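Local structure of probable fimbrial chaperone YadV (Escherichia coli K-12, 5GHU) at residues T50-A55 with S86-N91. The protein is a probable periplasmic chaperone of the PapD-like family, encoded in a fimbrial operon, that would assist the folding and assembly of pilin subunits. Numbering follows the deposited sequence.
Sequences TVPFTA and SVFWFN
F53 drives the edge of its ring into one face of F88, an edge-to-face (T-shaped) pair with centroids 5.0 Å apart and planes at 64°. The touching point is F53 CE1, which stands 3.7 Å from F88 CE1, displaced toward the rim of that face. V51 and P52 come at the F88 ring obliquely: V51 CG1 lies 4.1 Å from F88 CD2, while P52 CD reaches F88 CE2 more loosely at 4.4 Å. Every touching atom is a side-chain carbon, and no hydrogen bond crosses between the segments. Both phenylalanines carry CG beside the backbone N and opposite the carbonyl carbon (chi1 -65° in F53, -57° in F88), and the two side chains cross nearly perpendicular. An inverse gamma turn centred on P52, closed by a weak backbone hydrogen bond from F53 N to V51 O, bends the chain just ahead of the strand, and V51, P52 and F53 all meet F88 from one side of its ring. F53 also meets the ring of Y74 and pairs edge-to-face with Y12, while F88 rests on L80. The contact joins the turn leading into strand 53-62, and that strand's first residue, to strand 86-95 inside the immunoglobulin-like N-terminal domain; strand 31-38 runs between these two.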
loop_
_atom_site.group_PDB
_atom_site.type_symbol
_atom_site.label_atom_id
_atom_site.label_comp_id
_atom_site.label_asym_id
_atom_site.label_seq_id
_atom_site.Cartn_x
_atom_site.Cartn_y
_atom_site.Cartn_z
ATOM N N THR A 50 -7.411 11.897 -15.261
ATOM C CA THR A 50 -6.810 11.718 -13.944
ATOM C C THR A 50 -6.652 10.234 -13.579
ATOM O O THR A 50 -5.597 9.648 -13.829
ATOM C CB THR A 50 -7.627 12.432 -12.857
ATOM O OG1 THR A 50 -9.017 12.153 -13.049
ATOM C CG2 THR A 50 -7.403 13.933 -12.934
ATOM N N VAL A 51 -7.665 9.619 -12.972
ATOM C CA VAL A 51 -7.553 8.181 -12.695
ATOM C C VAL A 51 -8.544 7.404 -13.536
ATOM O O VAL A 51 -9.721 7.729 -13.574
ATOM C CB VAL A 51 -7.755 7.836 -11.203
ATOM C CG1 VAL A 51 -6.730 8.559 -10.359
ATOM C CG2 VAL A 51 -9.155 8.168 -10.753
ATOM N N PRO A 52 -8.060 6.366 -14.234
ATOM C CA PRO A 52 -8.918 5.658 -15.187
ATOM C C PRO A 52 -9.752 4.581 -14.490
ATOM O O PRO A 52 -9.738 3.435 -14.905
ATOM C CB PRO A 52 -7.918 5.022 -16.163
ATOM C CG PRO A 52 -6.648 4.780 -15.297
ATOM C CD PRO A 52 -6.638 5.968 -14.325
ATOM N N PHE A 53 -10.445 4.950 -13.422
ATOM C CA PHE A 53 -11.307 4.005 -12.706
ATOM C C PHE A 53 -12.627 4.685 -12.345
ATOM O O PHE A 53 -12.694 5.900 -12.230
ATOM C CB PHE A 53 -10.660 3.504 -11.423
ATOM C CG PHE A 53 -9.417 2.675 -11.631
ATOM C CD1 PHE A 53 -8.184 3.295 -11.729
ATOM C CD2 PHE A 53 -9.493 1.280 -11.745
ATOM C CE1 PHE A 53 -7.019 2.552 -11.932
ATOM C CE2 PHE A 53 -8.331 0.524 -11.940
ATOM C CZ PHE A 53 -7.099 1.171 -12.020
ATOM N N THR A 54 -13.669 3.895 -12.162
ATOM C CA THR A 54 -14.879 4.359 -11.489
ATOM C C THR A 54 -15.077 3.503 -10.222
ATOM O O THR A 54 -14.554 2.388 -10.133
ATOM C CB THR A 54 -16.115 4.266 -12.388
ATOM O OG1 THR A 54 -16.285 2.931 -12.855
ATOM C CG2 THR A 54 -15.974 5.179 -13.595
ATOM N N ALA A 55 -15.782 4.059 -9.242
ATOM C CA ALA A 55 -16.143 3.339 -8.013
ATOM C C ALA A 55 -17.613 3.551 -7.831
ATOM O O ALA A 55 -18.065 4.709 -7.703
ATOM C CB ALA A 55 -15.361 3.872 -6.822
ATOM N N SER A 86 0.919 -0.377 -11.201
ATOM C CA SER A 86 0.609 1.046 -10.895
ATOM C C SER A 86 -0.170 1.079 -9.599
ATOM O O SER A 86 -1.006 0.237 -9.363
ATOM C CB SER A 86 -0.246 1.691 -11.999
ATOM O OG SER A 86 0.497 1.854 -13.175
ATOM N N VAL A 87 0.048 2.072 -8.758
ATOM C CA VAL A 87 -0.644 2.134 -7.492
ATOM C C VAL A 87 -1.581 3.348 -7.446
ATOM O O VAL A 87 -1.295 4.457 -7.976
ATOM C CB VAL A 87 0.344 2.191 -6.272
ATOM C CG1 VAL A 87 1.113 3.559 -6.213
ATOM C CG2 VAL A 87 -0.393 1.902 -4.955
ATOM N N PHE A 88 -2.723 3.091 -6.802
ATOM C CA PHE A 88 -3.759 4.104 -6.557
ATOM C C PHE A 88 -4.241 3.999 -5.143
ATOM O O PHE A 88 -3.892 3.052 -4.412
ATOM C CB PHE A 88 -4.930 3.949 -7.562
ATOM C CG PHE A 88 -4.473 4.035 -8.966
ATOM C CD1 PHE A 88 -3.992 2.915 -9.636
ATOM C CD2 PHE A 88 -4.475 5.246 -9.619
ATOM C CE1 PHE A 88 -3.520 3.039 -10.923
ATOM C CE2 PHE A 88 -3.982 5.348 -10.925
ATOM C CZ PHE A 88 -3.515 4.204 -11.552
ATOM N N TRP A 89 -5.006 5.014 -4.744
ATOM C CA TRP A 89 -5.629 5.003 -3.432
ATOM C C TRP A 89 -7.137 4.899 -3.486
ATOM O O TRP A 89 -7.797 5.683 -4.145
ATOM C CB TRP A 89 -5.217 6.265 -2.675
ATOM C CG TRP A 89 -3.775 6.106 -2.324
ATOM C CD1 TRP A 89 -2.689 6.380 -3.120
ATOM C CD2 TRP A 89 -3.259 5.545 -1.121
ATOM N NE1 TRP A 89 -1.535 6.048 -2.468
ATOM C CE2 TRP A 89 -1.856 5.540 -1.233
ATOM C CE3 TRP A 89 -3.842 5.052 0.039
ATOM C CZ2 TRP A 89 -1.040 5.086 -0.212
ATOM C CZ3 TRP A 89 -3.034 4.607 1.044
ATOM C CH2 TRP A 89 -1.651 4.628 0.920
ATOM N N PHE A 90 -7.648 3.889 -2.802
ATOM C CA PHE A 90 -9.092 3.747 -2.616
ATOM C C PHE A 90 -9.503 4.467 -1.336
ATOM O O PHE A 90 -9.042 4.108 -0.252
ATOM C CB PHE A 90 -9.482 2.248 -2.544
ATOM C CG PHE A 90 -10.958 2.033 -2.299
ATOM C CD1 PHE A 90 -11.885 2.506 -3.201
ATOM C CD2 PHE A 90 -11.412 1.486 -1.114
ATOM C CE1 PHE A 90 -13.250 2.379 -2.995
ATOM C CE2 PHE A 90 -12.770 1.347 -0.892
ATOM C CZ PHE A 90 -13.698 1.819 -1.833
ATOM N N ASN A 91 -10.366 5.475 -1.484
ATOM C CA ASN A 91 -10.796 6.319 -0.376
ATOM C C ASN A 91 -12.211 6.082 0.030
ATOM O O ASN A 91 -13.079 5.950 -0.836
ATOM C CB ASN A 91 -10.718 7.804 -0.762
ATOM C CG ASN A 91 -9.305 8.261 -1.082
ATOM O OD1 ASN A 91 -8.684 8.917 -0.272
ATOM N ND2 ASN A 91 -8.805 7.925 -2.259
#